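Putative alpha KG dependent 2,4-D dioxygenase (Burkholderia xenovorans, PDB 5J92) binds iron(II) and, as a member of the TfdA dioxygenase family, probably catalyses 2-oxoglutarate-dependent oxidation. Local coordinates at residues Asp124-Pro129 / Tyr218-Ala223; Ala132-Leu137 / Asp265-Met270; Asp153-Tyr158 / Ser212-Leu217; Ser173-Ile178 / Pro200-Leu205. All coordinates share one frame; numbering follows the deposited sequence.

Contact 1. Residues Asp124-Pro129 / Tyr218-Ala223; sequences DASYLP and YLSSHA. With FE2 (Fe (II) ion), chain E.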
loop_
_atom_site.group_PDB
_atom_site.type_symbol
_atom_site.label_atom_id
_atom_site.label_comp_id
_atom_site.label_asym_id
_atom_site.label_seq_id
_atom_site.Cartn_x
_atom_site.Cartn_y
_atom_site.Cartn_z
ATOM N N ASP A 124 -13.165 11.156 -4.825
ATOM C CA ASP A 124 -13.126 12.614 -4.977
ATOM C C ASP A 124 -13.917 13.343 -3.900
ATOM O O ASP A 124 -15.099 13.062 -3.681
ATOM C CB ASP A 124 -13.645 13.020 -6.353
ATOM C CG ASP A 124 -12.624 12.760 -7.434
ATOM O OD1 ASP A 124 -11.504 12.382 -7.032
ATOM O OD2 ASP A 124 -12.928 12.930 -8.643
ATOM N N ALA A 125 -13.264 14.326 -3.270
ATOM C CA ALA A 125 -13.880 15.226 -2.293
ATOM C C ALA A 125 -14.516 14.487 -1.115
ATOM O O ALA A 125 -15.412 15.032 -0.440
ATOM C CB ALA A 125 -14.908 16.157 -2.954
ATOM N N SER A 126 -14.051 13.270 -0.822
ATOM C CA SER A 126 -14.506 12.585 0.383
ATOM C C SER A 126 -14.110 13.351 1.638
ATOM O O SER A 126 -14.646 13.078 2.717
ATOM C CB SER A 126 -13.950 11.154 0.433
ATOM O OG SER A 126 -12.555 11.119 0.712
ATOM N N TYR A 127 -13.160 14.288 1.520
ATOM C CA TYR A 127 -12.761 15.149 2.622
ATOM C C TYR A 127 -13.742 16.289 2.875
ATOM O O TYR A 127 -13.495 17.101 3.769
ATOM C CB TYR A 127 -11.361 15.724 2.373
ATOM C CG TYR A 127 -11.213 16.480 1.071
ATOM C CD1 TYR A 127 -11.527 17.833 0.989
ATOM C CD2 TYR A 127 -10.726 15.852 -0.070
ATOM C CE1 TYR A 127 -11.393 18.528 -0.197
ATOM C CE2 TYR A 127 -10.588 16.541 -1.266
ATOM C CZ TYR A 127 -10.914 17.881 -1.315
ATOM O OH TYR A 127 -10.765 18.581 -2.491
ATOM N N LEU A 128 -14.829 16.408 2.068
ATOM C CA LEU A 128 -15.866 17.414 2.247
ATOM C C LEU A 128 -17.117 16.789 2.851
ATOM O O LEU A 128 -17.399 15.610 2.616
ATOM C CB LEU A 128 -16.244 18.062 0.906
ATOM C CG LEU A 128 -15.148 18.819 0.149
ATOM C CD1 LEU A 128 -15.690 19.409 -1.153
ATOM C CD2 LEU A 128 -14.514 19.901 1.026
ATOM N N PRO A 129 -17.890 17.548 3.633
ATOM C CA PRO A 129 -19.193 17.029 4.075
ATOM C C PRO A 129 -20.084 16.648 2.916
ATOM O O PRO A 129 -20.892 15.723 3.049
ATOM C CB PRO A 129 -19.794 18.198 4.876
ATOM C CG PRO A 129 -18.641 18.995 5.303
ATOM C CD PRO A 129 -17.588 18.858 4.230
ATOM N N TYR A 218 -16.389 2.934 1.987
ATOM C CA TYR A 218 -16.014 4.316 1.700
ATOM C C TYR A 218 -14.529 4.519 2.016
ATOM O O TYR A 218 -14.144 5.282 2.901
ATOM C CB TYR A 218 -16.879 5.291 2.492
ATOM C CG TYR A 218 -16.933 6.674 1.894
ATOM C CD1 TYR A 218 -16.116 7.022 0.828
ATOM C CD2 TYR A 218 -17.822 7.628 2.378
ATOM C CE1 TYR A 218 -16.178 8.276 0.254
ATOM C CE2 TYR A 218 -17.892 8.891 1.811
ATOM C CZ TYR A 218 -17.071 9.209 0.750
ATOM O OH TYR A 218 -17.127 10.464 0.174
ATOM N N LEU A 219 -13.686 3.877 1.214
ATOM C CA LEU A 219 -12.251 4.024 1.390
ATOM C C LEU A 219 -11.752 5.241 0.619
ATOM O O LEU A 219 -12.335 5.640 -0.390
ATOM C CB LEU A 219 -11.511 2.768 0.918
ATOM C CG LEU A 219 -11.929 1.459 1.617
ATOM C CD1 LEU A 219 -11.054 0.300 1.151
ATOM C CD2 LEU A 219 -11.873 1.609 3.130
ATOM N N SER A 220 -10.674 5.839 1.121
ATOM C CA SER A 220 -10.052 6.963 0.441
ATOM C C SER A 220 -8.766 7.288 1.168
ATOM O O SER A 220 -8.689 7.151 2.393
ATOM C CB SER A 220 -10.976 8.200 0.424
ATOM O OG SER A 220 -10.417 9.237 -0.350
ATOM N N SER A 221 -7.769 7.761 0.418
ATOM C CA SER A 221 -6.573 8.264 1.081
ATOM C C SER A 221 -6.909 9.376 2.070
ATOM O O SER A 221 -6.102 9.665 2.958
ATOM C CB SER A 221 -5.572 8.782 0.053
ATOM O OG SER A 221 -6.100 9.934 -0.587
ATOM N N HIS A 222 -8.066 10.033 1.906
ATOM C CA HIS A 222 -8.474 11.103 2.806
ATOM C C HIS A 222 -8.905 10.592 4.170
ATOM O O HIS A 222 -8.895 11.369 5.126
ATOM C CB HIS A 222 -9.609 11.917 2.174
ATOM C CG HIS A 222 -9.307 12.382 0.782
ATOM N ND1 HIS A 222 -10.156 12.161 -0.279
ATOM C CD2 HIS A 222 -8.248 13.064 0.280
ATOM C CE1 HIS A 222 -9.636 12.684 -1.377
ATOM N NE2 HIS A 222 -8.475 13.233 -1.066
ATOM N N ALA A 223 -9.307 9.326 4.269
ATOM C CA ALA A 223 -9.747 8.734 5.521
ATOM C C ALA A 223 -8.539 8.433 6.400
ATOM O O ALA A 223 -7.590 7.787 5.957
ATOM C CB ALA A 223 -10.541 7.446 5.259
HETATM FE FE FE2 E . -9.370 12.424 -8.243
HETATM O O HOH W 1 -16.164 10.661 -2.454
#
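Asp124 binds the Fe(II) ion through one carboxylate oxygen, OD1, at 2.5 Å from FE, while its OD2 turns to the hydroxyl of Ser135. His122 and His271 complete the protein's share of the metal site, the HXD...H facial triad of the 2-oxoglutarate-dependent dioxygenases. Immediately after Asp124 the chain enters a type I turn, Ala125 to Leu128, closed by a bond from Leu128 N to Ala125 O. In the double-stranded beta-helix fold of this cupin-clan family, residues 124-129 lie in the loop before strand 132-139 and pack on the loop 218-223, which leads into strand 223-226. Ser126 reaches across: its OG, in the crowded position between backbone N and carbonyl carbon (chi1 72°), lies in the plane of the His222 ring and is hydrogen-bonded to ND1, OG to ND1 being 2.8 Å. One face of that imidazole is met by Tyr127, whose CD2 edge sits over the ring centre in an edge-to-face pair with planes at 80°. Bond and stack together would fix the rotation of the histidine. Ser220 OG, which accepts from Ser123 N, stands 3.0 Å from Ser126 OG. Farther out, Tyr218 lays its hydroxyl beside the methylene of Ser126, OH to CB 3.3 Å. A water 2.9 Å from Asp124 O donates to that carbonyl and is hydrogen-bonded to Tyr218 OH as well.

Contact 2. Residues Ala132-Leu137 / Asp265-Met270; sequences ARYSFL and DNRALM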
loop_
_atom_site.group_PDB
_atom_site.type_symbol
_atom_site.label_atom_id
_atom_site.label_comp_id
_atom_site.label_asym_id
_atom_site.label_seq_id
_atom_site.Cartn_x
_atom_site.Cartn_y
_atom_site.Cartn_z
ATOM N N ALA A 132 -18.085 14.325 -3.935
ATOM C CA ALA A 132 -18.406 14.266 -5.348
ATOM C C ALA A 132 -19.407 13.155 -5.623
ATOM O O ALA A 132 -19.468 12.152 -4.906
ATOM C CB ALA A 132 -17.144 14.009 -6.180
ATOM N N ARG A 133 -20.213 13.358 -6.663
ATOM C CA ARG A 133 -21.032 12.273 -7.188
ATOM C C ARG A 133 -20.270 11.635 -8.351
ATOM O O ARG A 133 -19.425 10.772 -8.135
ATOM C CB ARG A 133 -22.405 12.786 -7.619
ATOM C CG ARG A 133 -23.365 11.692 -8.084
ATOM C CD ARG A 133 -24.757 12.253 -8.322
ATOM N NE ARG A 133 -25.414 12.617 -7.066
ATOM C CZ ARG A 133 -26.527 13.334 -6.978
ATOM N NH1 ARG A 133 -27.124 13.786 -8.075
ATOM N NH2 ARG A 133 -27.047 13.602 -5.786
ATOM N N TYR A 134 -20.521 12.083 -9.571
ATOM C CA TYR A 134 -19.779 11.638 -10.741
ATOM C C TYR A 134 -18.642 12.605 -11.032
ATOM O O TYR A 134 -18.814 13.827 -10.950
ATOM C CB TYR A 134 -20.682 11.554 -11.964
ATOM C CG TYR A 134 -21.842 10.587 -11.848
ATOM C CD1 TYR A 134 -21.658 9.233 -12.088
ATOM C CD2 TYR A 134 -23.124 11.031 -11.513
ATOM C CE1 TYR A 134 -22.706 8.340 -11.997
ATOM C CE2 TYR A 134 -24.185 10.141 -11.410
ATOM C CZ TYR A 134 -23.966 8.794 -11.662
ATOM O OH TYR A 134 -24.992 7.880 -11.584
ATOM N N SER A 135 -17.492 12.055 -11.402
ATOM C CA SER A 135 -16.398 12.833 -11.963
ATOM C C SER A 135 -16.267 12.503 -13.445
ATOM O O SER A 135 -16.626 11.407 -13.882
ATOM C CB SER A 135 -15.084 12.548 -11.226
ATOM O OG SER A 135 -15.145 12.990 -9.871
ATOM N N PHE A 136 -15.774 13.472 -14.223
ATOM C CA PHE A 136 -15.664 13.354 -15.671
ATOM C C PHE A 136 -14.278 13.801 -16.108
ATOM O O PHE A 136 -13.783 14.843 -15.656
ATOM C CB PHE A 136 -16.722 14.206 -16.390
ATOM C CG PHE A 136 -18.135 13.963 -15.925
ATOM C CD1 PHE A 136 -18.597 14.514 -14.731
ATOM C CD2 PHE A 136 -19.010 13.201 -16.692
ATOM C CE1 PHE A 136 -19.887 14.297 -14.300
ATOM C CE2 PHE A 136 -20.312 12.976 -16.267
ATOM C CZ PHE A 136 -20.757 13.538 -15.073
ATOM N N LEU A 137 -13.664 13.021 -17.003
ATOM C CA LEU A 137 -12.338 13.304 -17.537
ATOM C C LEU A 137 -12.386 13.104 -19.043
ATOM O O LEU A 137 -12.713 12.010 -19.511
ATOM C CB LEU A 137 -11.274 12.383 -16.926
ATOM C CG LEU A 137 -10.440 12.808 -15.716
ATOM C CD1 LEU A 137 -9.424 11.719 -15.357
ATOM C CD2 LEU A 137 -9.755 14.152 -15.944
ATOM N N ASP A 265 -18.393 7.008 -10.917
ATOM C CA ASP A 265 -19.239 7.242 -9.744
ATOM C C ASP A 265 -18.368 7.098 -8.498
ATOM O O ASP A 265 -18.003 5.991 -8.101
ATOM C CB ASP A 265 -20.417 6.271 -9.767
ATOM C CG ASP A 265 -21.478 6.580 -8.704
ATOM O OD1 ASP A 265 -21.188 7.348 -7.759
ATOM O OD2 ASP A 265 -22.614 6.060 -8.838
ATOM N N ASN A 266 -18.015 8.232 -7.884
ATOM C CA ASN A 266 -17.204 8.206 -6.673
ATOM C C ASN A 266 -17.898 7.508 -5.507
ATOM O O ASN A 266 -17.226 7.114 -4.548
ATOM C CB ASN A 266 -16.812 9.633 -6.279
ATOM C CG ASN A 266 -15.880 10.273 -7.292
ATOM O OD1 ASN A 266 -14.692 10.002 -7.284
ATOM N ND2 ASN A 266 -16.419 11.113 -8.168
ATOM N N ARG A 267 -19.220 7.334 -5.571
ATOM C CA ARG A 267 -19.962 6.678 -4.498
ATOM C C ARG A 267 -19.699 5.183 -4.425
ATOM O O ARG A 267 -20.107 4.558 -3.443
ATOM C CB ARG A 267 -21.465 6.920 -4.675
ATOM C CG ARG A 267 -21.846 8.394 -4.705
ATOM C CD ARG A 267 -23.289 8.603 -5.130
ATOM N NE ARG A 267 -23.522 8.231 -6.525
ATOM C CZ ARG A 267 -24.650 8.489 -7.176
ATOM N NH1 ARG A 267 -25.642 9.121 -6.549
ATOM N NH2 ARG A 267 -24.789 8.120 -8.445
ATOM N N ALA A 268 -19.026 4.603 -5.431
ATOM C CA ALA A 268 -18.763 3.173 -5.479
ATOM C C ALA A 268 -17.297 2.838 -5.723
ATOM O O ALA A 268 -16.967 1.661 -5.882
ATOM C CB ALA A 268 -19.608 2.511 -6.579
ATOM N N LEU A 269 -16.412 3.829 -5.776
ATOM C CA LEU A 269 -15.071 3.579 -6.274
ATOM C C LEU A 269 -14.029 4.334 -5.476
ATOM O O LEU A 269 -14.322 5.290 -4.757
ATOM C CB LEU A 269 -14.917 4.008 -7.741
ATOM C CG LEU A 269 -15.813 3.327 -8.761
ATOM C CD1 LEU A 269 -15.906 4.183 -9.983
ATOM C CD2 LEU A 269 -15.193 1.957 -9.085
ATOM N N MET A 270 -12.797 3.876 -5.649
ATOM C CA MET A 270 -11.603 4.676 -5.501
ATOM C C MET A 270 -10.952 4.702 -6.873
ATOM O O MET A 270 -11.213 3.834 -7.723
ATOM C CB MET A 270 -10.641 4.094 -4.455
ATOM C CG MET A 270 -10.995 4.437 -3.005
ATOM S SD MET A 270 -9.648 4.100 -1.864
ATOM C CE MET A 270 -9.281 2.399 -2.247
#
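Asn266 leaves its backbone with CG anti to the carbonyl carbon (chi1 -66°), which directs the side chain at the opposing segment. Its CB rests 3.4 Å from Arg133 O, and the amide beyond is turned so that ND2 has two acceptors close to its plane. One is the same Arg133 O, 3.0 Å from ND2 and approached from above the carbonyl plane; the other is Ser135 OG, 2.8 Å from ND2. Backbone Asn266 N also donates to Arg133 O, almost along the C=O axis, so this carbonyl is gripped twice by a single residue. The methyl of Ala132 also touches ND2. At the tip, OD1 accepts from Asp124 N; Ser135 too reaches this iron-binding aspartate, so both residues belong to the second shell. The segments meet where strand 132-139 runs antiparallel to strand 261-265 in the major sheet of the double-stranded beta-helix; Tyr134 and Asp265 form a non-hydrogen-bonded pair. Just past this pair the chain makes an Asx turn, with Asp265 OD1 accepting from Arg267 N. Arg267 then returns side-on to the carboxylate: NE meets the syn lone pair of OD1 at 2.8 Å, while NH2 bonds OD2 from above the carboxylate plane. OD2 also takes a bond with His209 NE2. Over the guanidinium centre lies Arg133 CG, 3.6 Å from Arg267 CZ. The two arginines run side by side, their planes 22° apart, with Arg133 NE 3.5 Å from Arg267 NH1; Asp292, salt-bridged to Arg133 NE, probably eases the repulsion.

Contact 3. Residues Asp153-Tyr158 / Ser212-Leu217; sequences DMRAAY and SGRKSL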
loop_
_atom_site.group_PDB
_atom_site.type_symbol
_atom_site.label_atom_id
_atom_site.label_comp_id
_atom_site.label_asym_id
_atom_site.label_seq_id
_atom_site.Cartn_x
_atom_site.Cartn_y
_atom_site.Cartn_z
ATOM N N ASP A 153 -13.156 -1.259 -7.310
ATOM C CA ASP A 153 -14.583 -1.435 -7.025
ATOM C C ASP A 153 -14.795 -1.663 -5.527
ATOM O O ASP A 153 -14.481 -2.739 -5.007
ATOM C CB ASP A 153 -15.128 -2.601 -7.843
ATOM C CG ASP A 153 -16.659 -2.717 -7.770
ATOM O OD1 ASP A 153 -17.275 -2.181 -6.812
ATOM O OD2 ASP A 153 -17.231 -3.360 -8.687
ATOM N N MET A 154 -15.322 -0.651 -4.828
ATOM C CA MET A 154 -15.580 -0.766 -3.394
ATOM C C MET A 154 -16.796 -1.636 -3.068
ATOM O O MET A 154 -16.948 -2.056 -1.908
ATOM C CB MET A 154 -15.779 0.623 -2.774
ATOM C CG MET A 154 -14.557 1.541 -2.868
ATOM S SD MET A 154 -13.105 0.848 -2.054
ATOM C CE MET A 154 -12.221 0.192 -3.436
ATOM N N ARG A 155 -17.693 -1.858 -4.035
ATOM C CA ARG A 155 -18.797 -2.800 -3.829
ATOM C C ARG A 155 -18.276 -4.231 -3.830
ATOM O O ARG A 155 -18.593 -5.024 -2.932
ATOM C CB ARG A 155 -19.856 -2.632 -4.925
ATOM C CG ARG A 155 -20.162 -1.193 -5.302
ATOM C CD ARG A 155 -20.868 -1.120 -6.647
ATOM N NE ARG A 155 -20.043 -1.720 -7.709
ATOM C CZ ARG A 155 -20.441 -1.918 -8.965
ATOM N NH1 ARG A 155 -21.668 -1.560 -9.349
ATOM N NH2 ARG A 155 -19.601 -2.463 -9.848
ATOM N N ALA A 156 -17.483 -4.578 -4.854
ATOM C CA ALA A 156 -16.888 -5.902 -4.931
ATOM C C ALA A 156 -16.003 -6.168 -3.721
ATOM O O ALA A 156 -16.004 -7.274 -3.169
ATOM C CB ALA A 156 -16.077 -6.036 -6.230
ATOM N N ALA A 157 -15.241 -5.158 -3.292
ATOM C CA ALA A 157 -14.393 -5.334 -2.120
ATOM C C ALA A 157 -15.233 -5.604 -0.881
ATOM O O ALA A 157 -14.892 -6.469 -0.066
ATOM C CB ALA A 157 -13.513 -4.099 -1.914
ATOM N N TYR A 158 -16.325 -4.860 -0.710
ATOM C CA TYR A 158 -17.206 -5.127 0.425
ATOM C C TYR A 158 -17.767 -6.540 0.342
ATOM O O TYR A 158 -17.776 -7.274 1.338
ATOM C CB TYR A 158 -18.335 -4.097 0.494
ATOM C CG TYR A 158 -19.303 -4.392 1.611
ATOM C CD1 TYR A 158 -19.044 -3.974 2.901
ATOM C CD2 TYR A 158 -20.463 -5.116 1.376
ATOM C CE1 TYR A 158 -19.911 -4.256 3.935
ATOM C CE2 TYR A 158 -21.343 -5.400 2.398
ATOM C CZ TYR A 158 -21.059 -4.962 3.676
ATOM O OH TYR A 158 -21.920 -5.255 4.700
ATOM N N SER A 212 -28.383 1.429 -7.257
ATOM C CA SER A 212 -28.296 -0.025 -7.341
ATOM C C SER A 212 -28.594 -0.745 -6.035
ATOM O O SER A 212 -28.767 -1.968 -6.058
ATOM C CB SER A 212 -26.898 -0.452 -7.797
ATOM O OG SER A 212 -25.955 -0.089 -6.814
ATOM N N GLY A 213 -28.607 -0.037 -4.900
ATOM C CA GLY A 213 -28.702 -0.684 -3.607
ATOM C C GLY A 213 -27.445 -1.390 -3.134
ATOM O O GLY A 213 -27.466 -1.992 -2.050
ATOM N N ARG A 214 -26.354 -1.336 -3.901
ATOM C CA ARG A 214 -25.134 -2.052 -3.536
ATOM C C ARG A 214 -24.463 -1.451 -2.308
ATOM O O ARG A 214 -24.311 -0.231 -2.200
ATOM C CB ARG A 214 -24.137 -2.037 -4.692
ATOM C CG ARG A 214 -24.581 -2.798 -5.955
ATOM C CD ARG A 214 -24.534 -4.326 -5.791
ATOM N NE ARG A 214 -23.189 -4.851 -5.543
ATOM C CZ ARG A 214 -22.254 -5.023 -6.476
ATOM N NH1 ARG A 214 -22.489 -4.682 -7.741
ATOM N NH2 ARG A 214 -21.068 -5.521 -6.140
ATOM N N LYS A 215 -24.010 -2.321 -1.401
ATOM C CA LYS A 215 -23.164 -1.883 -0.308
ATOM C C LYS A 215 -21.716 -1.784 -0.767
ATOM O O LYS A 215 -21.267 -2.534 -1.641
ATOM C CB LYS A 215 -23.261 -2.837 0.882
ATOM C CG LYS A 215 -24.576 -2.762 1.677
ATOM C CD LYS A 215 -24.327 -3.415 3.020
ATOM C CE LYS A 215 -25.400 -3.165 4.041
ATOM N NZ LYS A 215 -24.988 -3.869 5.296
ATOM N N SER A 216 -20.980 -0.854 -0.159
ATOM C CA SER A 216 -19.596 -0.619 -0.558
ATOM C C SER A 216 -18.833 0.031 0.586
ATOM O O SER A 216 -19.422 0.628 1.492
ATOM C CB SER A 216 -19.516 0.263 -1.819
ATOM O OG SER A 216 -19.932 1.600 -1.542
ATOM N N LEU A 217 -17.506 -0.072 0.517
ATOM C CA LEU A 217 -16.617 0.554 1.488
ATOM C C LEU A 217 -16.265 1.981 1.060
ATOM O O LEU A 217 -15.870 2.217 -0.085
ATOM C CB LEU A 217 -15.328 -0.270 1.651
ATOM C CG LEU A 217 -15.458 -1.670 2.259
ATOM C CD1 LEU A 217 -14.155 -2.495 2.162
ATOM C CD2 LEU A 217 -15.911 -1.537 3.716
HETATM O O HOH W 2 -18.979 -5.399 -8.198
HETATM O O HOH W 3 -23.634 0.597 -8.103
#
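The tight part of this junction is largely backbone, where the first turn of helix 154-159 sits across strand 215-217 at 96°, the axes approaching to 5.7 Å. Met154 O receives Leu217 N at 3.2 Å from above its carbonyl plane, besides the helical bond from Tyr158 N. Ser216 CA adds a CA-H...O contact to the same oxygen, and Arg155 CA makes another to Lys215 O. Met154 CB also comes close, 3.1 Å from Leu217 O, before the bent chain leads away. Leu217 meanwhile sends CD2 to the edge of the Tyr158 ring and CD1 to the methyl of Ala157.

Toward residues 212-215 the contact loosens into long polar chains and water. Arg214, bent at chi2 and chi3, folds its guanidinium over Arg155, with CB of Arg155 beneath one face, 3.4 Å from Arg214 NH2. The two guanidinium planes lie 25° apart, their like charges probably offset by Asp159, salt-bridged to Arg214, and by Asp153. One water links Arg214 NH2 to Asp153 OD2; another joins Arg155 NH1 with Ser212 OG. Lys215 runs extended along Tyr158, CB 3.5 Å from CE2 of that ring, and its NZ gives Tyr158 OH a weak bond; both ends find a stronger partner in Glu170.

Asp153 is the N-cap residue of the helix: OD1 accepts from Ala156 N and weakly from Arg155 N, while Arg155 grips the carboxylate side-on through NE and NH2. This capped helix start directly follows strand 149-153 and packs crosswise on the outermost strand, within this chain, of the four-stranded sheet.

Contact 4. Residues Ser173-Ile178 / Pro200-Leu205; sequences SCHYDI and PCIHEL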
loop_
_atom_site.group_PDB
_atom_site.type_symbol
_atom_site.label_atom_id
_atom_site.label_comp_id
_atom_site.label_asym_id
_atom_site.label_seq_id
_atom_site.Cartn_x
_atom_site.Cartn_y
_atom_site.Cartn_z
ATOM N N SER A 173 -17.936 4.659 11.344
ATOM C CA SER A 173 -17.715 5.896 10.621
ATOM C C SER A 173 -16.237 6.246 10.721
ATOM O O SER A 173 -15.542 5.834 11.656
ATOM C CB SER A 173 -18.582 7.047 11.161
ATOM O OG SER A 173 -19.949 6.797 10.890
ATOM N N CYS A 174 -15.766 7.011 9.744
ATOM C CA CYS A 174 -14.357 7.366 9.652
ATOM C C CYS A 174 -14.188 8.871 9.588
ATOM O O CYS A 174 -15.096 9.598 9.184
ATOM C CB CYS A 174 -13.705 6.763 8.415
ATOM S SG CYS A 174 -13.558 4.990 8.460
ATOM N N HIS A 175 -12.987 9.315 9.972
ATOM C CA HIS A 175 -12.560 10.701 9.830
ATOM C C HIS A 175 -11.925 10.896 8.456
ATOM O O HIS A 175 -11.083 10.092 8.054
ATOM C CB HIS A 175 -11.546 11.067 10.914
ATOM C CG HIS A 175 -12.074 10.994 12.319
ATOM N ND1 HIS A 175 -12.851 11.991 12.867
ATOM C CD2 HIS A 175 -11.880 10.086 13.309
ATOM C CE1 HIS A 175 -13.126 11.694 14.127
ATOM N NE2 HIS A 175 -12.557 10.539 14.418
ATOM N N TYR A 176 -12.320 11.961 7.749
ATOM C CA TYR A 176 -11.756 12.308 6.443
ATOM C C TYR A 176 -11.154 13.705 6.547
ATOM O O TYR A 176 -11.813 14.625 7.046
ATOM C CB TYR A 176 -12.822 12.235 5.336
ATOM C CG TYR A 176 -13.422 10.844 5.135
ATOM C CD1 TYR A 176 -14.339 10.321 6.053
ATOM C CD2 TYR A 176 -13.090 10.062 4.024
ATOM C CE1 TYR A 176 -14.889 9.056 5.884
ATOM C CE2 TYR A 176 -13.650 8.783 3.840
ATOM C CZ TYR A 176 -14.536 8.291 4.766
ATOM O OH TYR A 176 -15.076 7.031 4.611
ATOM N N ASP A 177 -9.899 13.860 6.089
ATOM C CA ASP A 177 -9.054 14.994 6.485
ATOM C C ASP A 177 -8.055 15.289 5.361
ATOM O O ASP A 177 -7.010 14.638 5.282
ATOM C CB ASP A 177 -8.347 14.643 7.792
ATOM C CG ASP A 177 -7.531 15.780 8.372
ATOM O OD1 ASP A 177 -7.310 16.815 7.705
ATOM O OD2 ASP A 177 -7.092 15.605 9.530
ATOM N N ILE A 178 -8.346 16.305 4.540
ATOM C CA ILE A 178 -7.500 16.557 3.374
ATOM C C ILE A 178 -6.102 17.002 3.796
ATOM O O ILE A 178 -5.105 16.621 3.173
ATOM C CB ILE A 178 -8.171 17.578 2.429
ATOM C CG1 ILE A 178 -7.371 17.739 1.132
ATOM C CG2 ILE A 178 -8.385 18.932 3.112
ATOM C CD1 ILE A 178 -7.235 16.473 0.321
ATOM N N PRO A 200 -11.748 18.846 8.793
ATOM C CA PRO A 200 -12.069 17.420 8.651
ATOM C C PRO A 200 -13.544 17.141 8.895
ATOM O O PRO A 200 -14.225 17.863 9.627
ATOM C CB PRO A 200 -11.190 16.746 9.715
ATOM C CG PRO A 200 -10.069 17.723 9.941
ATOM C CD PRO A 200 -10.642 19.081 9.736
ATOM N N CYS A 201 -14.042 16.085 8.248
ATOM C CA CYS A 201 -15.434 15.693 8.405
ATOM C C CYS A 201 -15.503 14.195 8.664
ATOM O O CYS A 201 -14.479 13.513 8.785
ATOM C CB CYS A 201 -16.264 16.090 7.180
ATOM S SG CYS A 201 -15.731 15.312 5.643
ATOM N N ILE A 202 -16.733 13.685 8.759
ATOM C CA ILE A 202 -16.989 12.287 9.073
ATOM C C ILE A 202 -17.998 11.717 8.081
ATOM O O ILE A 202 -18.974 12.384 7.721
ATOM C CB ILE A 202 -17.468 12.143 10.535
ATOM C CG1 ILE A 202 -16.288 12.418 11.473
ATOM C CG2 ILE A 202 -18.104 10.791 10.794
ATOM C CD1 ILE A 202 -16.678 12.541 12.923
ATOM N N HIS A 203 -17.750 10.493 7.625
ATOM C CA HIS A 203 -18.679 9.755 6.778
ATOM C C HIS A 203 -18.758 8.311 7.257
ATOM O O HIS A 203 -17.790 7.772 7.796
ATOM C CB HIS A 203 -18.248 9.746 5.297
ATOM C CG HIS A 203 -18.147 11.105 4.674
ATOM N ND1 HIS A 203 -19.239 11.924 4.489
ATOM C CD2 HIS A 203 -17.086 11.771 4.163
ATOM C CE1 HIS A 203 -18.849 13.052 3.921
ATOM N NE2 HIS A 203 -17.549 12.983 3.708
ATOM N N GLU A 204 -19.912 7.683 7.022
ATOM C CA GLU A 204 -20.082 6.271 7.334
ATOM C C GLU A 204 -19.219 5.409 6.419
ATOM O O GLU A 204 -19.104 5.674 5.220
ATOM C CB GLU A 204 -21.550 5.874 7.183
ATOM C CG GLU A 204 -22.460 6.486 8.246
ATOM C CD GLU A 204 -23.918 6.132 8.040
ATOM O OE1 GLU A 204 -24.223 5.406 7.063
ATOM O OE2 GLU A 204 -24.762 6.595 8.843
ATOM N N LEU A 205 -18.662 4.338 6.981
ATOM C CA LEU A 205 -17.744 3.491 6.233
ATOM C C LEU A 205 -18.471 2.560 5.268
ATOM O O LEU A 205 -17.958 2.293 4.178
ATOM C CB LEU A 205 -16.870 2.679 7.200
ATOM C CG LEU A 205 -15.809 1.743 6.581
ATOM C CD1 LEU A 205 -14.775 2.508 5.724
ATOM C CD2 LEU A 205 -15.133 0.934 7.652
HETATM O O HOH W 4 -13.106 14.502 11.436
#
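Cys201 O is the best-held atom, gripped by two hydrogen bonds: one from Tyr176 N, 2.9 Å from Cys201 O and nearly straight (174° at the hydrogen), the other from a water that also bonds His175 ND1. His175 CA adds a CA-H...O contact. Cys201 N returns a bond to Tyr176 O, and Cys174 exchanges the same pair with His203, Cys174 N lying 2.9 Å from His203 O. Between these two hydrogen-bonded pairs of an antiparallel sheet, His175 faces Ile202 in a non-hydrogen-bonded pair, their side chains running alongside each other with ND1 3.7 Å from CG1. On the reverse face, bearing Cys174, Tyr176, Cys201 and His203, the His203 ring turns its edge to the Tyr176 face, CD2 3.6 Å from CD1 of the tyrosine, with planes at 65°. Both polar tips reach contact 1: Tyr176 OH bonds Tyr218 O, and His203 NE2 bonds Leu128 O. Strands 173-176 and 201-208 form the middle of a four-stranded antiparallel sheet, flanked by 223-226 and 215-217; helix 231-245 packs against Cys174 and Leu205, and Asp177 caps helix 178-184 through OD1.

How the contacts relate
Contact 2 lies nearest the centre of the chain, contacts 1 and 3 are buried farther out, and contact 4 is partly exposed. Contacts 1 and 2 meet at Asp124, with contact 1 supplying the metal ligand and contact 2 its second shell. Contact 1 combines hydroxyl, imidazole and aromatic groups; contact 2 adds an amide and a buried arginine-aspartate pair. Contact 3 is farther from the metal; it joins contact 2 through Ala268 O and Met154 N, and its outer side turns to arginines, lysine and water. Contact 4 relies on regular backbone pairing. Contacts 3 and 4 share one sheet through neighbouring strands 215-217 and 201-208, whereas contacts 2 and 4 do not touch, their centres about 17 Å apart.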